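Local coordinates for protein nickel-dependent hydrogenase large subunit (Allochromatium vinosum, PDB 3MYR) that probably recycles hydrogen as the catalytic subunit of a heterodimeric [NiFe] hydrogenase, oxidising H2 and passing the electrons to an acceptor, at residues 64-69 and 93-98; 101-106 and 484-489; 391-396 and 434-439; 427-432 and 550-555. All coordinates share one frame; numbering follows the deposited sequence.

Contact 1. Residues 64-69 and 93-98; sequences CTLVHG and NLMIGA. With NFV (Ni-Fe oxidized active center), chain N.
Leu-66 meets Met-95 and Ile-96 where the start of helix 67-80 approaches the first half of helix 86-112. Leu-66 holds the N-cap position of the shorter helix, and its positive phi of 77° marks the change of course between the loop carrying Cys-64 and the helical turn of Val-67 to Gly-69. No hydrogen bond joins the two segments, so the evidence lies in carbon contacts. The two methyls of Leu-66 divide the work. CD1 runs against Met-95 with only 3.4 Å to its CB, closer than usual for two carbons, whereas CD2 stays 4.1 Å from CG1 of Ile-96, those two side chains meeting at about a right angle. Leu-66 reaches across because its CG is anti to the backbone N (chi1 167°). The other side of the loop belongs to the Ni-Fe centre. Cys-64 SG binds the iron at 2.3 Å, and Cys-558 SG is its second protein ligand. Val-67 CG2 lies 3.5 Å from O1 of one of the iron's three diatomic ligands, and His-68 NE2 is 3.4 Å from the same oxygen, with the imidazole oblique to it. His-68 ND1 is hydrogen-bonded to His-492, whose ring also meets it, which limits how the imidazole can turn. The chemistry divides by side: buried hydrocarbon anchors the loop to helix 86-112, while thiolate, valine and histidine line the iron side of the active site.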
loop_
_atom_site.group_PDB
_atom_site.type_symbol
_atom_site.label_atom_id
_atom_site.label_comp_id
_atom_site.label_asym_id
_atom_site.label_seq_id
_atom_site.Cartn_x
_atom_site.Cartn_y
_atom_site.Cartn_z
ATOM N N CYS B 64 -1.329 -0.688 0.759
ATOM C CA CYS B 64 -2.552 -1.098 1.406
ATOM C C CYS B 64 -3.525 -1.488 0.242
ATOM O O CYS B 64 -4.575 -0.884 0.054
ATOM C CB CYS B 64 -3.165 -0.016 2.315
ATOM S SG CYS B 64 -3.393 1.545 1.347
ATOM N N THR B 65 -3.170 -2.504 -0.525
ATOM C CA THR B 65 -4.104 -2.995 -1.520
ATOM C C THR B 65 -5.324 -3.537 -0.703
ATOM O O THR B 65 -5.220 -3.593 0.532
ATOM C CB THR B 65 -3.468 -4.087 -2.378
ATOM O OG1 THR B 65 -4.392 -4.393 -3.422
ATOM C CG2 THR B 65 -3.157 -5.318 -1.564
ATOM N N LEU B 66 -6.450 -3.778 -1.366
ATOM C CA LEU B 66 -7.704 -4.211 -0.724
ATOM C C LEU B 66 -8.468 -3.083 -0.004
ATOM O O LEU B 66 -9.691 -2.995 -0.106
ATOM C CB LEU B 66 -7.492 -5.508 0.144
ATOM C CG LEU B 66 -8.625 -5.900 1.121
ATOM C CD1 LEU B 66 -8.672 -7.355 1.294
ATOM C CD2 LEU B 66 -8.400 -5.217 2.480
ATOM N N VAL B 67 -7.788 -2.214 0.755
ATOM C CA VAL B 67 -8.581 -1.420 1.725
ATOM C C VAL B 67 -9.477 -0.364 1.066
ATOM O O VAL B 67 -10.582 -0.139 1.558
ATOM C CB VAL B 67 -7.706 -0.689 2.821
ATOM C CG1 VAL B 67 -6.805 -1.747 3.534
ATOM C CG2 VAL B 67 -6.887 0.426 2.154
ATOM N N HIS B 68 -9.055 0.218 -0.067
ATOM C CA HIS B 68 -9.963 1.120 -0.756
ATOM C C HIS B 68 -11.062 0.367 -1.515
ATOM O O HIS B 68 -12.077 0.962 -1.773
ATOM C CB HIS B 68 -9.190 2.053 -1.707
ATOM C CG HIS B 68 -8.279 3.008 -0.972
ATOM N ND1 HIS B 68 -8.741 4.116 -0.317
ATOM C CD2 HIS B 68 -6.933 3.012 -0.796
ATOM C CE1 HIS B 68 -7.731 4.743 0.281
ATOM N NE2 HIS B 68 -6.618 4.097 -0.005
ATOM N N GLY B 69 -10.794 -0.860 -2.013
ATOM C CA GLY B 69 -11.841 -1.676 -2.571
ATOM C C GLY B 69 -12.914 -1.886 -1.505
ATOM O O GLY B 69 -14.088 -1.741 -1.768
ATOM N N ASN B 93 -13.732 -9.989 6.262
ATOM C CA ASN B 93 -12.940 -9.896 7.475
ATOM C C ASN B 93 -11.626 -10.649 7.321
ATOM O O ASN B 93 -10.569 -10.153 7.734
ATOM C CB ASN B 93 -13.659 -10.497 8.712
ATOM C CG ASN B 93 -14.771 -9.615 9.255
ATOM O OD1 ASN B 93 -15.525 -10.047 10.172
ATOM N ND2 ASN B 93 -14.920 -8.419 8.717
ATOM N N LEU B 94 -11.700 -11.894 6.841
ATOM C CA LEU B 94 -10.498 -12.688 6.630
ATOM C C LEU B 94 -9.479 -12.000 5.699
ATOM O O LEU B 94 -8.258 -11.958 5.977
ATOM C CB LEU B 94 -10.897 -14.051 6.045
ATOM C CG LEU B 94 -11.507 -15.039 7.062
ATOM C CD1 LEU B 94 -12.257 -16.192 6.332
ATOM C CD2 LEU B 94 -10.385 -15.626 7.979
ATOM N N MET B 95 -9.963 -11.414 4.607
ATOM C CA MET B 95 -9.070 -10.729 3.657
ATOM C C MET B 95 -8.504 -9.483 4.327
ATOM O O MET B 95 -7.342 -9.146 4.115
ATOM C CB MET B 95 -9.860 -10.354 2.395
ATOM C CG MET B 95 -10.260 -11.586 1.570
ATOM S SD MET B 95 -11.215 -11.146 0.070
ATOM C CE MET B 95 -12.259 -9.756 0.530
ATOM N N ILE B 96 -9.321 -8.772 5.113
ATOM C CA ILE B 96 -8.805 -7.596 5.821
ATOM C C ILE B 96 -7.726 -8.002 6.810
ATOM O O ILE B 96 -6.647 -7.425 6.825
ATOM C CB ILE B 96 -9.930 -6.797 6.559
ATOM C CG1 ILE B 96 -10.872 -6.189 5.542
ATOM C CG2 ILE B 96 -9.347 -5.711 7.601
ATOM C CD1 ILE B 96 -12.252 -5.777 6.201
ATOM N N GLY B 97 -7.984 -9.025 7.612
ATOM C CA GLY B 97 -6.962 -9.513 8.593
ATOM C C GLY B 97 -5.688 -9.924 7.825
ATOM O O GLY B 97 -4.581 -9.546 8.219
ATOM N N ALA B 98 -5.829 -10.657 6.726
ATOM C CA ALA B 98 -4.630 -11.095 5.941
ATOM C C ALA B 98 -3.874 -9.867 5.474
ATOM O O ALA B 98 -2.618 -9.891 5.400
ATOM C CB ALA B 98 -5.010 -11.941 4.703
HETATM FE FE NFV N . -3.475 3.267 2.878
HETATM NI NI NFV N . -1.287 3.011 0.822
HETATM C C1 NFV N . -5.021 3.475 3.088
HETATM O O1 NFV N . -6.230 3.620 3.319
HETATM C C2 NFV N . -3.457 2.150 4.423
HETATM N N2 NFV N . -3.471 1.448 5.376
HETATM C C3 NFV N . -3.035 4.801 3.883
HETATM N N3 NFV N . -2.768 5.769 4.484
HETATM O O4 NFV N . -1.528 2.919 2.687
#

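Contact 2. Residues 101-106 and 484-489; sequences IHDHVM and EAPRGA. With NFV (Ni-Fe oxidized active center), chain N.
Asp-103 and Pro-486 mark the nearest approach of the two backbones, with 7.2 Å between their CA atoms. With CG anti to the backbone N (chi1 -166°), the Asp-103 carboxylate extends from helix 86-112 to the guanidinium of Arg-487, which grips it end-on, one nitrogen to each oxygen. NH1 reaches OD2 of Asp-103 at 2.9 Å in a nearly straight bond (164°). NH2 meets OD1, also at 2.9 Å, on its syn lone pair but less straight. The carboxylate and guanidinium planes stand 38° apart, so the fork is twisted. OD2 of Asp-103 also rests 3.6 Å from CG of the Pro-486 ring. One residue on, His-104 brings CE1 to within 3.4 Å of Pro-486 O, which lies at the edge of the imidazole and in its plane; NE2 of the ring is engaged by Glu-436. Across the contact, Arg-487 N donates to N2 of the Ni-Fe centre at 2.8 Å, and its NH1 adds a weak bond to the same nitrogen, while NH2 has a further salt bridge to Asp-553. Arg-487 is therefore held by two carboxylates as it lies against the Ni-Fe centre. Ala-485 to Gly-488 form a type I turn with reciprocal backbone hydrogen bonds between its end residues, a two-residue beta-hairpin loop linking strands 476-485 and 488-497 and presenting Pro-486 and Arg-487 to the [NiFe] active site.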
loop_
_atom_site.group_PDB
_atom_site.type_symbol
_atom_site.label_atom_id
_atom_site.label_comp_id
_atom_site.label_asym_id
_atom_site.label_seq_id
_atom_site.Cartn_x
_atom_site.Cartn_y
_atom_site.Cartn_z
ATOM N N ILE B 101 -1.829 -8.217 8.403
ATOM C CA ILE B 101 -0.666 -9.016 8.848
ATOM C C ILE B 101 0.458 -8.899 7.811
ATOM O O ILE B 101 1.580 -8.623 8.147
ATOM C CB ILE B 101 -1.115 -10.420 9.063
ATOM C CG1 ILE B 101 -2.016 -10.362 10.339
ATOM C CG2 ILE B 101 0.075 -11.341 9.390
ATOM C CD1 ILE B 101 -3.013 -11.499 10.283
ATOM N N HIS B 102 0.121 -9.056 6.527
ATOM C CA HIS B 102 1.088 -8.929 5.461
ATOM C C HIS B 102 1.732 -7.552 5.557
ATOM O O HIS B 102 2.925 -7.404 5.487
ATOM C CB HIS B 102 0.357 -9.084 4.091
ATOM C CG HIS B 102 1.268 -8.956 2.917
ATOM N ND1 HIS B 102 1.573 -7.736 2.336
ATOM C CD2 HIS B 102 1.989 -9.889 2.243
ATOM C CE1 HIS B 102 2.393 -7.947 1.315
ATOM N NE2 HIS B 102 2.697 -9.236 1.269
ATOM N N ASP B 103 0.902 -6.516 5.641
ATOM C CA ASP B 103 1.337 -5.137 5.514
ATOM C C ASP B 103 2.197 -4.705 6.765
ATOM O O ASP B 103 3.269 -4.151 6.612
ATOM C CB ASP B 103 0.043 -4.310 5.424
ATOM C CG ASP B 103 0.251 -2.905 4.959
ATOM O OD1 ASP B 103 1.368 -2.324 5.173
ATOM O OD2 ASP B 103 -0.736 -2.359 4.358
ATOM N N HIS B 104 1.781 -5.031 7.986
ATOM C CA HIS B 104 2.550 -4.676 9.184
ATOM C C HIS B 104 3.900 -5.357 9.238
ATOM O O HIS B 104 4.861 -4.729 9.673
ATOM C CB HIS B 104 1.767 -5.042 10.473
ATOM C CG HIS B 104 0.623 -4.102 10.757
ATOM N ND1 HIS B 104 0.465 -2.916 10.055
ATOM C CD2 HIS B 104 -0.320 -4.094 11.733
ATOM C CE1 HIS B 104 -0.553 -2.242 10.569
ATOM N NE2 HIS B 104 -1.066 -2.949 11.564
ATOM N N VAL B 105 3.952 -6.657 8.882
ATOM C CA VAL B 105 5.202 -7.418 8.950
ATOM C C VAL B 105 6.183 -6.791 7.942
ATOM O O VAL B 105 7.345 -6.519 8.278
ATOM C CB VAL B 105 4.970 -8.926 8.634
ATOM C CG1 VAL B 105 6.309 -9.658 8.203
ATOM C CG2 VAL B 105 4.307 -9.615 9.858
ATOM N N MET B 106 5.709 -6.492 6.740
ATOM C CA MET B 106 6.668 -5.915 5.754
ATOM C C MET B 106 6.978 -4.484 6.158
ATOM O O MET B 106 8.094 -4.045 5.910
ATOM C CB MET B 106 6.046 -5.818 4.330
ATOM C CG MET B 106 5.883 -7.257 3.695
ATOM S SD MET B 106 5.403 -7.026 1.912
ATOM C CE MET B 106 6.883 -6.423 1.081
ATOM N N GLU B 484 -11.080 0.392 8.999
ATOM C CA GLU B 484 -9.830 0.665 9.720
ATOM C C GLU B 484 -8.786 0.014 8.839
ATOM O O GLU B 484 -8.706 -1.208 8.786
ATOM C CB GLU B 484 -9.842 0.023 11.121
ATOM C CG GLU B 484 -10.560 0.878 12.254
ATOM C CD GLU B 484 -9.880 2.263 12.574
ATOM O OE1 GLU B 484 -8.615 2.441 12.452
ATOM O OE2 GLU B 484 -10.640 3.177 12.984
ATOM N N ALA B 485 -8.080 0.816 8.053
ATOM C CA ALA B 485 -7.030 0.298 7.164
ATOM C C ALA B 485 -5.765 0.129 8.049
ATOM O O ALA B 485 -5.726 0.679 9.151
ATOM C CB ALA B 485 -6.779 1.317 6.035
ATOM N N PRO B 486 -4.779 -0.689 7.628
ATOM C CA PRO B 486 -3.553 -0.764 8.479
ATOM C C PRO B 486 -2.940 0.575 8.955
ATOM O O PRO B 486 -2.363 0.612 10.031
ATOM C CB PRO B 486 -2.529 -1.507 7.581
ATOM C CG PRO B 486 -3.437 -2.375 6.727
ATOM C CD PRO B 486 -4.640 -1.493 6.381
ATOM N N ARG B 487 -3.079 1.658 8.179
ATOM C CA ARG B 487 -2.577 2.951 8.622
ATOM C C ARG B 487 -3.580 3.793 9.404
ATOM O O ARG B 487 -3.197 4.779 9.984
ATOM C CB ARG B 487 -1.939 3.722 7.465
ATOM C CG ARG B 487 -0.669 3.028 6.990
ATOM C CD ARG B 487 -0.291 3.352 5.519
ATOM N NE ARG B 487 0.831 2.456 5.161
ATOM C CZ ARG B 487 0.719 1.161 4.819
ATOM N NH1 ARG B 487 -0.448 0.486 4.694
ATOM N NH2 ARG B 487 1.795 0.483 4.733
ATOM N N GLY B 488 -4.838 3.361 9.497
ATOM C CA GLY B 488 -5.803 4.023 10.375
ATOM C C GLY B 488 -7.163 4.208 9.643
ATOM O O GLY B 488 -7.436 3.563 8.602
ATOM N N ALA B 489 -7.977 5.129 10.150
ATOM C CA ALA B 489 -9.367 5.268 9.772
ATOM C C ALA B 489 -9.491 5.779 8.344
ATOM O O ALA B 489 -8.969 6.847 8.066
ATOM C CB ALA B 489 -10.042 6.306 10.709
HETATM FE FE NFV N . -3.475 3.267 2.878
HETATM NI NI NFV N . -1.287 3.011 0.822
HETATM C C1 NFV N . -5.021 3.475 3.088
HETATM O O1 NFV N . -6.230 3.620 3.319
HETATM C C2 NFV N . -3.457 2.150 4.423
HETATM N N2 NFV N . -3.471 1.448 5.376
HETATM C C3 NFV N . -3.035 4.801 3.883
HETATM N N3 NFV N . -2.768 5.769 4.484
HETATM O O4 NFV N . -1.528 2.919 2.687
#

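Contact 3. Residues 391-396 and 434-439; sequences LARVLM and ALESKI
Arg-393 and Glu-436 supply the polar part of this contact through a side-on, two-nitrogen salt bridge between helices 390-399 and 426-456. NE of Arg-393 gives a virtually straight bond (175°) to OE2 of Glu-436 at 2.8 Å, and NH1 reaches OE1 at 2.7 Å on its syn lone pair. Guanidinium and carboxylate are nearly coplanar, 25° apart, and both acceptor oxygens lie close to the guanidinium plane, which holds the two flat groups in one orientation. Glu-436 gets there with CG wedged between the backbone N and carbonyl carbon (chi1 81°) and the rest of its chain extended. OE1 is gripped a second time by His-104 NE2, and the outer nitrogens of Arg-393 bind Pro-486 O and Glu-484, so both polar ends have several partners, probably offsetting the cost of burial.

The apolar part rests on Val-394, whose CG2 touches CB of Glu-436 at 4.1 Å; the CA atoms of these two residues, 6.8 Å apart, are the nearest across the segments. Around this pair, helix 403-416 packs on Val-394 and Leu-435, Phe-300 of strand 300-305 meets the Arg-393 guanidinium as a cation-pi partner, and helix 236-265 lies along Ala-434 and Ser-437.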
loop_
_atom_site.group_PDB
_atom_site.type_symbol
_atom_site.label_atom_id
_atom_site.label_comp_id
_atom_site.label_asym_id
_atom_site.label_seq_id
_atom_site.Cartn_x
_atom_site.Cartn_y
_atom_site.Cartn_z
ATOM N N LEU B 391 -1.674 3.002 16.781
ATOM C CA LEU B 391 -1.649 3.567 18.148
ATOM C C LEU B 391 -3.079 3.992 18.593
ATOM O O LEU B 391 -3.514 3.738 19.724
ATOM C CB LEU B 391 -0.676 4.745 18.252
ATOM C CG LEU B 391 -0.424 5.323 19.684
ATOM C CD1 LEU B 391 -0.150 4.244 20.780
ATOM C CD2 LEU B 391 0.734 6.398 19.681
ATOM N N ALA B 392 -3.822 4.608 17.676
ATOM C CA ALA B 392 -5.216 5.027 17.981
ATOM C C ALA B 392 -6.051 3.814 18.304
ATOM O O ALA B 392 -6.848 3.845 19.235
ATOM C CB ALA B 392 -5.837 5.748 16.808
ATOM N N ARG B 393 -5.831 2.707 17.579
ATOM C CA ARG B 393 -6.658 1.514 17.773
ATOM C C ARG B 393 -6.315 0.857 19.089
ATOM O O ARG B 393 -7.192 0.396 19.846
ATOM C CB ARG B 393 -6.510 0.521 16.594
ATOM C CG ARG B 393 -7.408 0.903 15.365
ATOM C CD ARG B 393 -7.319 -0.231 14.272
ATOM N NE ARG B 393 -5.939 -0.315 13.746
ATOM C CZ ARG B 393 -5.450 0.296 12.663
ATOM N NH1 ARG B 393 -4.192 0.046 12.272
ATOM N NH2 ARG B 393 -6.192 1.126 11.944
ATOM N N VAL B 394 -5.026 0.765 19.357
ATOM C CA VAL B 394 -4.614 0.062 20.574
ATOM C C VAL B 394 -5.036 0.879 21.791
ATOM O O VAL B 394 -5.528 0.333 22.788
ATOM C CB VAL B 394 -3.102 -0.296 20.572
ATOM C CG1 VAL B 394 -2.622 -0.722 21.940
ATOM C CG2 VAL B 394 -2.866 -1.396 19.552
ATOM N N LEU B 395 -4.926 2.187 21.705
ATOM C CA LEU B 395 -5.491 3.029 22.778
ATOM C C LEU B 395 -6.996 2.834 22.958
ATOM O O LEU B 395 -7.444 2.707 24.094
ATOM C CB LEU B 395 -5.103 4.528 22.695
ATOM C CG LEU B 395 -3.602 4.872 22.739
ATOM C CD1 LEU B 395 -3.407 6.311 22.271
ATOM C CD2 LEU B 395 -3.040 4.729 24.157
ATOM N N MET B 396 -7.750 2.757 21.848
ATOM C CA MET B 396 -9.194 2.555 21.911
ATOM C C MET B 396 -9.557 1.205 22.513
ATOM O O MET B 396 -10.492 1.102 23.297
ATOM C CB MET B 396 -9.804 2.653 20.509
ATOM C CG MET B 396 -11.202 3.324 20.483
ATOM S SD MET B 396 -11.183 5.101 20.949
ATOM C CE MET B 396 -10.034 5.874 19.779
ATOM N N ALA B 434 2.749 -3.953 16.125
ATOM C CA ALA B 434 3.030 -5.369 16.339
ATOM C C ALA B 434 1.932 -6.021 17.198
ATOM O O ALA B 434 1.504 -7.083 16.894
ATOM C CB ALA B 434 4.392 -5.542 17.037
ATOM N N LEU B 435 1.517 -5.390 18.297
ATOM C CA LEU B 435 0.484 -5.939 19.202
ATOM C C LEU B 435 -0.843 -6.138 18.477
ATOM O O LEU B 435 -1.476 -7.145 18.675
ATOM C CB LEU B 435 0.218 -5.031 20.418
ATOM C CG LEU B 435 1.499 -4.791 21.287
ATOM C CD1 LEU B 435 1.179 -3.948 22.526
ATOM C CD2 LEU B 435 2.283 -6.143 21.589
ATOM N N GLU B 436 -1.258 -5.188 17.650
ATOM C CA GLU B 436 -2.569 -5.352 17.005
ATOM C C GLU B 436 -2.464 -6.439 15.946
ATOM O O GLU B 436 -3.458 -7.114 15.670
ATOM C CB GLU B 436 -3.105 -4.025 16.421
ATOM C CG GLU B 436 -2.489 -3.689 15.054
ATOM C CD GLU B 436 -3.159 -2.451 14.428
ATOM O OE1 GLU B 436 -2.787 -2.050 13.291
ATOM O OE2 GLU B 436 -4.050 -1.854 15.099
ATOM N N SER B 437 -1.272 -6.660 15.384
ATOM C CA SER B 437 -1.049 -7.874 14.519
ATOM C C SER B 437 -1.316 -9.188 15.242
ATOM O O SER B 437 -1.890 -10.111 14.671
ATOM C CB SER B 437 0.372 -7.968 13.971
ATOM O OG SER B 437 0.633 -6.785 13.236
ATOM N N LYS B 438 -0.886 -9.277 16.482
ATOM C CA LYS B 438 -1.161 -10.463 17.295
ATOM C C LYS B 438 -2.680 -10.589 17.547
ATOM O O LYS B 438 -3.276 -11.693 17.499
ATOM C CB LYS B 438 -0.390 -10.361 18.636
ATOM C CG LYS B 438 -0.794 -11.427 19.704
ATOM C CD LYS B 438 -0.721 -12.889 19.089
ATOM C CE LYS B 438 -0.828 -13.977 20.211
ATOM N NZ LYS B 438 -0.907 -15.356 19.508
ATOM N N ILE B 439 -3.335 -9.481 17.798
ATOM C CA ILE B 439 -4.774 -9.571 18.082
ATOM C C ILE B 439 -5.485 -10.062 16.804
ATOM O O ILE B 439 -6.388 -10.880 16.884
ATOM C CB ILE B 439 -5.331 -8.201 18.529
ATOM C CG1 ILE B 439 -4.773 -7.855 19.948
ATOM C CG2 ILE B 439 -6.930 -8.206 18.493
ATOM C CD1 ILE B 439 -5.138 -6.469 20.401
#

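Contact 4. Residues 427-432 and 550-555; sequences LGRTAA and HSFDPC. With NFV (Ni-Fe oxidized active center), chain N.
Arg-429 lays its guanidinium flat on the ring of Phe-552, a stacked cation-pi pair with 3.7 Å between the centre of the guanidinium and that of the ring and only 16° between the planes. CZ of Phe-552 sits over the middle of the guanidinium, 3.3 Å from CZ of Arg-429, and the overlap continues down the chain: Arg-429 CD stands over the same ring face, 4.0 Å from its centroid, in a CH-pi contact. A bend at chi3 (-69°) turns the end of the arginine chain down onto the ring. Rotation of the guanidinium is fixed at its edge, where NH1 donates to Ser-551 OG at 3.1 Å and 159°, close to the guanidinium plane. Glu-387 takes NE in a salt bridge and Gly-275 O takes NH2, so the buried cation has partners around its rim as well as over a face. Phe-552 lies just ahead of the Asp-Pro-Cys-x-x-Cys motif near the C terminus of [NiFe] hydrogenase large subunits. Asp-553 breaks the helical path with positive phi, and Cys-555, at the N-cap of helix 556-560, binds the nickel through SG at 2.2 Å, together with Cys-61. The backbones come nearest at Thr-430 and Ser-551, with 5.6 Å between their CA atoms. There Thr-430 OG1, bonded to Thr-426 O of its own helix, touches Ser-551 CB at 3.6 Å, while Ser-551 OG is also hydrogen-bonded to Thr-548 O.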
loop_
_atom_site.group_PDB
_atom_site.type_symbol
_atom_site.label_atom_id
_atom_site.label_comp_id
_atom_site.label_asym_id
_atom_site.label_seq_id
_atom_site.Cartn_x
_atom_site.Cartn_y
_atom_site.Cartn_z
ATOM N N LEU B 427 8.129 4.991 19.801
ATOM C CA LEU B 427 8.236 3.588 20.218
ATOM C C LEU B 427 6.841 2.979 20.399
ATOM O O LEU B 427 6.663 1.830 20.079
ATOM C CB LEU B 427 8.890 3.477 21.580
ATOM C CG LEU B 427 9.894 2.352 21.849
ATOM C CD1 LEU B 427 10.137 1.988 23.342
ATOM C CD2 LEU B 427 9.867 1.147 21.031
ATOM N N GLY B 428 5.952 3.671 21.116
ATOM C CA GLY B 428 4.660 3.064 21.432
ATOM C C GLY B 428 3.865 2.773 20.140
ATOM O O GLY B 428 3.171 1.791 20.031
ATOM N N ARG B 429 4.008 3.623 19.137
ATOM C CA ARG B 429 3.281 3.474 17.876
ATOM C C ARG B 429 3.803 2.205 17.190
ATOM O O ARG B 429 3.030 1.436 16.656
ATOM C CB ARG B 429 3.603 4.698 17.005
ATOM C CG ARG B 429 2.794 4.895 15.772
ATOM C CD ARG B 429 3.154 6.238 15.098
ATOM N NE ARG B 429 2.708 7.374 15.918
ATOM C CZ ARG B 429 3.494 8.298 16.485
ATOM N NH1 ARG B 429 4.831 8.293 16.352
ATOM N NH2 ARG B 429 2.940 9.254 17.220
ATOM N N THR B 430 5.120 2.022 17.199
ATOM C CA THR B 430 5.763 0.927 16.512
ATOM C C THR B 430 5.366 -0.337 17.278
ATOM O O THR B 430 5.065 -1.359 16.670
ATOM C CB THR B 430 7.312 1.088 16.573
ATOM O OG1 THR B 430 7.669 2.283 15.907
ATOM C CG2 THR B 430 8.091 -0.110 15.915
ATOM N N ALA B 431 5.404 -0.280 18.602
ATOM C CA ALA B 431 4.938 -1.417 19.410
ATOM C C ALA B 431 3.418 -1.701 19.128
ATOM O O ALA B 431 3.034 -2.838 19.044
ATOM C CB ALA B 431 5.139 -1.150 20.931
ATOM N N ALA B 432 2.567 -0.671 19.067
ATOM C CA ALA B 432 1.135 -0.901 18.847
ATOM C C ALA B 432 0.889 -1.703 17.535
ATOM O O ALA B 432 0.004 -2.565 17.453
ATOM C CB ALA B 432 0.399 0.460 18.772
ATOM N N HIS B 550 8.791 7.092 9.840
ATOM C CA HIS B 550 8.495 5.708 9.422
ATOM C C HIS B 550 7.563 5.044 10.436
ATOM O O HIS B 550 6.762 4.181 10.078
ATOM C CB HIS B 550 9.770 4.878 9.302
ATOM C CG HIS B 550 10.610 5.225 8.113
ATOM N ND1 HIS B 550 11.992 5.191 8.141
ATOM C CD2 HIS B 550 10.267 5.545 6.839
ATOM C CE1 HIS B 550 12.457 5.480 6.935
ATOM N NE2 HIS B 550 11.434 5.703 6.130
ATOM N N SER B 551 7.610 5.469 11.703
ATOM C CA SER B 551 6.723 4.830 12.683
ATOM C C SER B 551 5.247 5.057 12.355
ATOM O O SER B 551 4.423 4.313 12.849
ATOM C CB SER B 551 7.002 5.295 14.132
ATOM O OG SER B 551 6.609 6.665 14.352
ATOM N N PHE B 552 4.910 6.122 11.624
ATOM C CA PHE B 552 3.514 6.326 11.143
ATOM C C PHE B 552 3.155 5.497 9.908
ATOM O O PHE B 552 1.997 5.517 9.475
ATOM C CB PHE B 552 3.242 7.833 10.800
ATOM C CG PHE B 552 3.148 8.727 11.996
ATOM C CD1 PHE B 552 1.921 8.960 12.596
ATOM C CD2 PHE B 552 4.275 9.437 12.456
ATOM C CE1 PHE B 552 1.774 9.829 13.676
ATOM C CE2 PHE B 552 4.156 10.312 13.560
ATOM C CZ PHE B 552 2.926 10.522 14.164
ATOM N N ASP B 553 4.148 4.812 9.321
ATOM C CA ASP B 553 3.945 3.991 8.125
ATOM C C ASP B 553 3.306 4.880 7.013
ATOM O O ASP B 553 2.217 4.590 6.533
ATOM C CB ASP B 553 3.005 2.810 8.525
ATOM C CG ASP B 553 2.907 1.687 7.462
ATOM O OD1 ASP B 553 2.105 0.740 7.721
ATOM O OD2 ASP B 553 3.509 1.771 6.354
ATOM N N PRO B 554 3.971 5.973 6.608
ATOM C CA PRO B 554 3.341 6.898 5.637
ATOM C C PRO B 554 3.037 6.252 4.283
ATOM O O PRO B 554 3.800 5.421 3.795
ATOM C CB PRO B 554 4.396 7.993 5.419
ATOM C CG PRO B 554 5.353 7.888 6.620
ATOM C CD PRO B 554 5.297 6.443 7.052
ATOM N N CYS B 555 1.946 6.675 3.661
ATOM C CA CYS B 555 1.628 6.271 2.313
ATOM C C CYS B 555 1.035 7.493 1.615
ATOM O O CYS B 555 -0.064 7.938 1.955
ATOM C CB CYS B 555 0.633 5.104 2.342
ATOM S SG CYS B 555 0.241 4.640 0.603
HETATM FE FE NFV N . -3.475 3.267 2.878
HETATM NI NI NFV N . -1.287 3.011 0.822
HETATM C C1 NFV N . -5.021 3.475 3.088
HETATM O O1 NFV N . -6.230 3.620 3.319
HETATM C C2 NFV N . -3.457 2.150 4.423
HETATM N N2 NFV N . -3.471 1.448 5.376
HETATM C C3 NFV N . -3.035 4.801 3.883
HETATM N N3 NFV N . -2.768 5.769 4.484
HETATM O O4 NFV N . -1.528 2.919 2.687
#

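How the contacts relate
From the N terminus, contact 1 closes first, a short loop joining the start of helix 67-80 to helix 86-112. Contact 2 opens farther along that same helix and closes almost four hundred residues later at the hairpin of strands 476-485 and 488-497; contact 3, between helices 390-399 and 426-456, falls wholly within this span. Contact 4 starts on helix 426-456 before contact 3 has closed and ends beyond the hairpin, so it crosses both contacts 2 and 3. Direct touches join the contacts: Val-67 CG1 lies 3.6 Å from Pro-486 CD between contacts 1 and 2, and Leu-391 CA 3.8 Å from Ala-432 CB between contacts 3 and 4. Contacts 1, 2 and 4 all reach the Ni-Fe centre.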